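Local atomic coordinates of agarase (Microbulbifer thermotolerans, PDB entry 3WZ1), a protein that hydrolyses internal beta-1,4 galactosidic linkages of agarose through this GH16 catalytic domain of an endo-type beta-agarase, yielding mainly neoagarotetraose. Residues W120-S123 / A124-E128; Y192-D195 / P196-E200; V156-D160 / P161-Y165. All coordinates share one frame; numbering follows the deposited sequence.

Contact 1 (W120-S123 / A124-E128). With NA (sodium ion), chain C.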
# COMPACT_ATOMS: atom_id res chain seq x y z
N TRP A 120 -0.97 -1.98 0.40
CA TRP A 120 -2.15 -2.50 -0.28
C TRP A 120 -2.47 -3.92 0.17
O TRP A 120 -1.74 -4.52 0.96
CB TRP A 120 -1.97 -2.41 -1.79
CG TRP A 120 -0.88 -3.24 -2.36
CD1 TRP A 120 0.46 -3.12 -2.12
CD2 TRP A 120 -1.02 -4.30 -3.31
NE1 TRP A 120 1.15 -4.03 -2.87
CE2 TRP A 120 0.27 -4.78 -3.60
CE3 TRP A 120 -2.11 -4.88 -3.94
CZ2 TRP A 120 0.50 -5.82 -4.51
CZ3 TRP A 120 -1.89 -5.93 -4.83
CH2 TRP A 120 -0.59 -6.38 -5.10
N PHE A 121 -3.59 -4.42 -0.35
CA PHE A 121 -4.22 -5.65 0.12
C PHE A 121 -4.70 -6.47 -1.04
O PHE A 121 -5.26 -5.94 -1.97
CB PHE A 121 -5.39 -5.28 1.06
CG PHE A 121 -4.89 -4.60 2.29
CD1 PHE A 121 -4.54 -5.35 3.41
CD2 PHE A 121 -4.61 -3.25 2.26
CE1 PHE A 121 -3.94 -4.74 4.51
CE2 PHE A 121 -4.01 -2.64 3.35
CZ PHE A 121 -3.68 -3.39 4.46
N LEU A 122 -4.46 -7.77 -0.97
CA LEU A 122 -4.83 -8.68 -2.05
C LEU A 122 -5.26 -10.03 -1.52
O LEU A 122 -4.63 -10.57 -0.62
CB LEU A 122 -3.64 -8.87 -3.02
CG LEU A 122 -3.90 -9.62 -4.32
CD1 LEU A 122 -4.88 -8.87 -5.21
CD2 LEU A 122 -2.57 -9.83 -5.03
N SER A 123 -6.34 -10.56 -2.09
CA SER A 123 -6.81 -11.90 -1.73
C SER A 123 -5.85 -12.97 -2.26
O SER A 123 -5.12 -12.74 -3.22
CB SER A 123 -8.24 -12.13 -2.25
OG SER A 123 -8.29 -12.09 -3.66
N ALA A 124 -5.86 -14.14 -1.63
CA ALA A 124 -4.94 -15.21 -2.01
C ALA A 124 -5.04 -15.60 -3.49
O ALA A 124 -4.05 -16.03 -4.08
CB ALA A 124 -5.23 -16.43 -1.15
N ASP A 125 -6.23 -15.46 -4.06
CA ASP A 125 -6.49 -15.82 -5.45
C ASP A 125 -6.32 -14.66 -6.43
O ASP A 125 -6.61 -14.81 -7.62
CB ASP A 125 -7.87 -16.50 -5.59
CG ASP A 125 -9.05 -15.55 -5.41
OD1 ASP A 125 -8.86 -14.33 -5.21
OD2 ASP A 125 -10.21 -16.02 -5.48
N SER A 126 -5.86 -13.50 -5.93
CA SER A 126 -5.59 -12.32 -6.78
C SER A 126 -6.81 -11.74 -7.49
O SER A 126 -6.66 -11.09 -8.53
CB SER A 126 -4.49 -12.61 -7.80
OG SER A 126 -3.28 -12.89 -7.16
N THR A 127 -8.01 -11.93 -6.94
CA THR A 127 -9.21 -11.40 -7.56
C THR A 127 -9.74 -10.14 -6.90
O THR A 127 -10.50 -9.41 -7.51
CB THR A 127 -10.36 -12.43 -7.60
OG1 THR A 127 -10.76 -12.80 -6.28
CG2 THR A 127 -9.94 -13.67 -8.40
N GLU A 128 -9.34 -9.87 -5.64
CA GLU A 128 -9.88 -8.74 -4.89
C GLU A 128 -8.74 -7.98 -4.22
O GLU A 128 -7.90 -8.59 -3.54
CB GLU A 128 -10.92 -9.21 -3.86
CG GLU A 128 -12.15 -9.82 -4.52
CD GLU A 128 -13.16 -10.39 -3.56
OE1 GLU A 128 -13.12 -10.10 -2.34
OE2 GLU A 128 -14.01 -11.18 -4.08
NA NA C . -15.96 -11.29 -2.88
O HOH W 1 -16.06 -13.86 -2.43
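S123 turns its hydroxyl over the loop that follows it and meets the carboxylate of D125: OG gives its proton to D125 OD1 at 2.8 Å, nearly in line with that C-O bond. With chi1 at 64°, OG sits between the backbone N and the carbonyl carbon, which also lets it accept from E128 N at 3.2 Å. D125 OD1 takes two more bonds: T127 OG1 comes from the syn side at 2.7 Å and T127 N from above the carboxylate plane at 3.1 Å. Three donors therefore hold the carboxylate's rotation, while OD2 pairs with K230. Were D125 an alanine, the T127 N-H and the two hydroxyls would probably lose the acceptor they share, and K230 its salt-bridge partner. L122 CD1 lies 3.5 Å from E128 O, and its CD2 faces S126 OG. S123 N bonds to E128 O at 2.9 Å. E128 OE1 accepts from K230 N, while OE2 binds a sodium ion at 2.3 Å, in a site completed by T226, G227, S229 and a water. A type I turn from S123 to S126, closed by S126 N to S123 O, runs into the Asx turn of D125, linking strands 116-123 and 128-135 of the GH16 beta-jelly roll.

Contact 2 (Y192-D195 / P196-E200)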
# COMPACT_ATOMS: atom_id res chain seq x y z
N TYR A 192 -10.96 2.33 6.06
CA TYR A 192 -11.90 1.50 6.77
C TYR A 192 -12.57 0.61 5.76
O TYR A 192 -13.39 1.07 4.95
CB TYR A 192 -12.94 2.30 7.55
CG TYR A 192 -13.85 1.45 8.45
CD1 TYR A 192 -13.47 0.19 8.90
CD2 TYR A 192 -15.07 1.96 8.88
CE1 TYR A 192 -14.29 -0.56 9.72
CE2 TYR A 192 -15.87 1.23 9.72
CZ TYR A 192 -15.49 -0.03 10.13
OH TYR A 192 -16.31 -0.77 10.99
N TRP A 193 -12.18 -0.67 5.78
CA TRP A 193 -12.83 -1.70 5.00
C TRP A 193 -13.95 -2.21 5.89
O TRP A 193 -13.76 -3.12 6.70
CB TRP A 193 -11.83 -2.78 4.64
CG TRP A 193 -12.33 -3.99 3.92
CD1 TRP A 193 -13.48 -4.12 3.19
CD2 TRP A 193 -11.64 -5.23 3.81
NE1 TRP A 193 -13.56 -5.39 2.66
CE2 TRP A 193 -12.45 -6.10 3.04
CE3 TRP A 193 -10.42 -5.71 4.32
CZ2 TRP A 193 -12.06 -7.40 2.75
CZ3 TRP A 193 -10.05 -7.00 4.06
CH2 TRP A 193 -10.86 -7.83 3.26
N ARG A 194 -15.12 -1.59 5.76
CA ARG A 194 -16.24 -1.83 6.67
C ARG A 194 -17.00 -3.11 6.35
O ARG A 194 -17.33 -3.88 7.26
CB ARG A 194 -17.21 -0.66 6.67
CG ARG A 194 -18.30 -0.75 7.73
CD ARG A 194 -19.28 0.40 7.54
NE ARG A 194 -20.19 0.13 6.43
CZ ARG A 194 -21.07 0.99 5.95
NH1 ARG A 194 -21.18 2.22 6.46
NH2 ARG A 194 -21.87 0.61 4.97
N ASP A 195 -17.28 -3.31 5.07
CA ASP A 195 -18.02 -4.46 4.58
C ASP A 195 -17.73 -4.57 3.09
O ASP A 195 -16.98 -3.75 2.55
CB ASP A 195 -19.52 -4.32 4.93
CG ASP A 195 -20.18 -3.12 4.30
OD1 ASP A 195 -20.18 -3.00 3.06
OD2 ASP A 195 -20.74 -2.29 5.06
N PRO A 196 -18.26 -5.60 2.40
CA PRO A 196 -17.84 -5.82 1.03
C PRO A 196 -18.22 -4.70 0.06
O PRO A 196 -17.73 -4.70 -1.06
CB PRO A 196 -18.59 -7.11 0.65
CG PRO A 196 -18.69 -7.85 1.94
CD PRO A 196 -18.99 -6.75 2.93
N TRP A 197 -19.09 -3.78 0.47
CA TRP A 197 -19.57 -2.72 -0.39
C TRP A 197 -19.25 -1.32 0.13
O TRP A 197 -19.84 -0.34 -0.35
CB TRP A 197 -21.08 -2.86 -0.59
CG TRP A 197 -21.45 -4.19 -1.13
CD1 TRP A 197 -22.08 -5.20 -0.47
CD2 TRP A 197 -21.17 -4.68 -2.44
NE1 TRP A 197 -22.25 -6.28 -1.30
CE2 TRP A 197 -21.69 -5.99 -2.51
CE3 TRP A 197 -20.56 -4.14 -3.57
CZ2 TRP A 197 -21.59 -6.77 -3.67
CZ3 TRP A 197 -20.45 -4.93 -4.70
CH2 TRP A 197 -20.98 -6.21 -4.75
N HIS A 198 -18.31 -1.18 1.07
CA HIS A 198 -18.09 0.11 1.68
C HIS A 198 -16.67 0.30 2.16
O HIS A 198 -16.23 -0.38 3.09
CB HIS A 198 -19.08 0.31 2.82
CG HIS A 198 -19.08 1.70 3.36
ND1 HIS A 198 -19.95 2.67 2.90
CD2 HIS A 198 -18.34 2.29 4.33
CE1 HIS A 198 -19.73 3.79 3.56
NE2 HIS A 198 -18.77 3.59 4.43
N LEU A 199 -15.98 1.22 1.51
CA LEU A 199 -14.63 1.66 1.86
C LEU A 199 -14.60 3.15 2.18
O LEU A 199 -15.21 3.96 1.46
CB LEU A 199 -13.69 1.44 0.67
CG LEU A 199 -13.59 0.03 0.11
CD1 LEU A 199 -12.67 0.05 -1.08
CD2 LEU A 199 -13.07 -0.96 1.13
N GLU A 200 -13.86 3.52 3.23
CA GLU A 200 -13.61 4.92 3.56
C GLU A 200 -12.13 5.20 3.58
O GLU A 200 -11.38 4.48 4.26
CB GLU A 200 -14.22 5.30 4.91
CG GLU A 200 -15.73 5.15 4.98
CD GLU A 200 -16.29 5.17 6.38
OE1 GLU A 200 -15.54 5.22 7.38
OE2 GLU A 200 -17.55 5.11 6.49
O HOH W 2 -19.35 3.82 8.13
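Y192 N donates to E200 O at 2.8 Å, the shortest polar bond across this contact. Nearer the bend, R194 grips D195 OD2 side-on: NE lies 2.8 Å from OD2 and above the carboxylate plane, whereas NH2, at 3.1 Å, meets the syn lone pair. Both bonds of this salt bridge run within 5° of the guanidinium plane, fixing how that plate is turned. One of its faces lies on the imidazole of H198, the planes 3° apart and the centres separated by 3.5 Å, with R194 CZ over the ring near CG. The bend of the arginine chain at chi3 (77°) folds the guanidinium back onto the histidine. H198 is itself fixed at its edge, since NE2 donates in the ring plane to E200 OE2 at 2.8 Å and ND1 bonds to S212. Water 2 bridges R194 NH1 to that same E200 OE2.

These residues belong to the beta hairpin of strands 187-195 and 198-203 in the jelly roll, where the register shifts by one between W193 and D195, a beta bulge. A type I turn from D195 to H198 forms the bend, and D195 OD1 uses its anti lone pair to accept W197 N at 2.9 Å. E200 OE1 comes to the edge of the Y192 ring and bonds to Y202. On the other face, L199 CD2 touches W193 CD1 at 3.8 Å; both side chains also pack on I130.

Contact 3 (V156-D160 / P161-Y165)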
# COMPACT_ATOMS: atom_id res chain seq x y z
N VAL A 156 -11.07 -5.20 -8.74
CA VAL A 156 -11.59 -6.56 -8.79
C VAL A 156 -11.21 -7.10 -10.15
O VAL A 156 -11.24 -6.37 -11.15
CB VAL A 156 -13.10 -6.64 -8.50
CG1 VAL A 156 -13.40 -6.27 -7.05
CG2 VAL A 156 -13.90 -5.76 -9.45
N PHE A 157 -10.81 -8.37 -10.16
CA PHE A 157 -10.31 -9.03 -11.37
C PHE A 157 -11.08 -10.29 -11.69
O PHE A 157 -11.64 -10.96 -10.81
CB PHE A 157 -8.86 -9.46 -11.20
CG PHE A 157 -7.90 -8.36 -10.81
CD1 PHE A 157 -7.26 -7.60 -11.78
CD2 PHE A 157 -7.60 -8.11 -9.47
CE1 PHE A 157 -6.38 -6.58 -11.42
CE2 PHE A 157 -6.73 -7.11 -9.13
CZ PHE A 157 -6.12 -6.34 -10.09
N ILE A 158 -11.08 -10.63 -12.98
CA ILE A 158 -11.27 -12.01 -13.41
C ILE A 158 -9.91 -12.42 -13.95
O ILE A 158 -9.30 -11.67 -14.72
CB ILE A 158 -12.37 -12.14 -14.48
CG1 ILE A 158 -13.75 -11.84 -13.89
CG2 ILE A 158 -12.33 -13.55 -15.09
CD1 ILE A 158 -14.83 -11.54 -14.92
N ARG A 159 -9.40 -13.57 -13.51
CA ARG A 159 -8.03 -13.96 -13.86
C ARG A 159 -7.90 -14.43 -15.31
O ARG A 159 -6.92 -14.12 -15.98
CB ARG A 159 -7.49 -15.05 -12.92
CG ARG A 159 -7.44 -14.69 -11.42
CD ARG A 159 -6.87 -13.31 -11.11
NE ARG A 159 -5.55 -13.11 -11.69
CZ ARG A 159 -4.84 -11.99 -11.62
NH1 ARG A 159 -5.27 -10.92 -10.95
NH2 ARG A 159 -3.66 -11.94 -12.23
N ASP A 160 -8.90 -15.17 -15.80
CA ASP A 160 -8.81 -15.80 -17.12
C ASP A 160 -10.22 -15.95 -17.73
O ASP A 160 -11.04 -16.67 -17.19
CB ASP A 160 -8.14 -17.17 -16.97
CG ASP A 160 -7.91 -17.88 -18.30
OD1 ASP A 160 -8.09 -17.25 -19.35
OD2 ASP A 160 -7.54 -19.07 -18.28
N PRO A 161 -10.51 -15.23 -18.84
CA PRO A 161 -9.70 -14.22 -19.52
C PRO A 161 -9.54 -13.03 -18.60
O PRO A 161 -10.49 -12.66 -17.93
CB PRO A 161 -10.54 -13.83 -20.75
CG PRO A 161 -11.65 -14.83 -20.83
CD PRO A 161 -11.85 -15.36 -19.45
N PHE A 162 -8.35 -12.44 -18.59
CA PHE A 162 -8.03 -11.35 -17.67
C PHE A 162 -8.87 -10.09 -17.89
O PHE A 162 -8.94 -9.54 -19.00
CB PHE A 162 -6.56 -11.00 -17.76
CG PHE A 162 -6.15 -9.95 -16.76
CD1 PHE A 162 -6.00 -10.27 -15.43
CD2 PHE A 162 -5.91 -8.64 -17.17
CE1 PHE A 162 -5.61 -9.31 -14.50
CE2 PHE A 162 -5.52 -7.67 -16.25
CZ PHE A 162 -5.37 -8.01 -14.92
N GLN A 163 -9.49 -9.62 -16.81
CA GLN A 163 -10.22 -8.36 -16.80
C GLN A 163 -9.92 -7.66 -15.48
O GLN A 163 -9.77 -8.32 -14.46
CB GLN A 163 -11.72 -8.60 -16.91
CG GLN A 163 -12.19 -9.15 -18.26
CD GLN A 163 -13.69 -9.13 -18.37
OE1 GLN A 163 -14.34 -10.15 -18.17
NE2 GLN A 163 -14.26 -7.96 -18.65
N ASP A 164 -9.86 -6.34 -15.52
CA ASP A 164 -9.44 -5.53 -14.36
C ASP A 164 -10.37 -4.34 -14.27
O ASP A 164 -10.45 -3.55 -15.22
CB ASP A 164 -8.01 -5.07 -14.59
CG ASP A 164 -7.49 -4.11 -13.53
OD1 ASP A 164 -8.19 -3.85 -12.54
OD2 ASP A 164 -6.34 -3.63 -13.71
N TYR A 165 -11.09 -4.20 -13.15
CA TYR A 165 -11.87 -3.01 -12.87
C TYR A 165 -11.30 -2.27 -11.66
O TYR A 165 -10.97 -2.90 -10.64
CB TYR A 165 -13.33 -3.36 -12.53
CG TYR A 165 -14.07 -2.17 -11.97
CD1 TYR A 165 -14.63 -1.20 -12.80
CD2 TYR A 165 -14.17 -1.97 -10.59
CE1 TYR A 165 -15.27 -0.08 -12.28
CE2 TYR A 165 -14.82 -0.87 -10.07
CZ TYR A 165 -15.36 0.09 -10.91
OH TYR A 165 -15.99 1.19 -10.39
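F157 turns the CD1 and CE1 atoms of its ring to the side chains of F162 and D164 on one face of a beta hairpin, the antiparallel pair of strands 150-158 and 163-165 in the GH16 jelly roll. Four backbone bonds fix the register, V156 with Y165 and I158 with Q163, each giving and receiving; the bond from Y165 N to V156 O is nearly straight. F157 and D164 form the non-hydrogen-bonded pair between them, where the strands come closest.

The tight part of the contact is on the F157 side. F157 CD1 touches F162 CE1 at 3.6 Å, and the two rings meet rim to rim with their planes 28° apart, neither lying over the other. F157 CE1 is 3.4 Å from D164 CG, and H155 ND1 is hydrogen-bonded to D164 OD1. R159 curls back over the F157 ring because its chain bends at chi2 and chi3 (-46° and -54°): NH1 stands over one face of that ring, toward its rim, and at the edge of the F162 ring, while F162 CE1 lies over a face of the guanidinium. S126 O takes the hydrogen bond from R159 NH1, tying the arginine to the neighbouring loop.

The I158 and Q163 side is looser. I158 CD1 only brushes Q163 OE1 at 3.6 Å, and the glutamine is exposed. At the bend D160 and P161, joined by a cis peptide bond, are exposed too. V156 is the buried exception on this face, with CG2 3.9 Å from Y165 CB; the tyrosine hydroxyl bonds to I216. Back at the bend, P161 O lies 3.5 Å from I158 CG2.

How the contacts relate
Contacts 1 and 3 touch, their centres 12 Å apart: T127 O lies 2.9 Å from F157 N, a probable hydrogen bond, so the loop of contact 1 lies against the hairpin of contact 3. Both approach the predicted nucleophile E129, whose side chain is about 4 Å from that of L122 and about 3 Å from that of F157. Contact 2 stands apart, its nearest atoms about 6 Å from contact 1 and about 8 Å from contact 3. The sodium ion bound by E128 is about 6 Å from the side chain of P196 in contact 2 and about 7 Å from that of V156 in contact 3; P196 also packs on S229, another ligand of this ion.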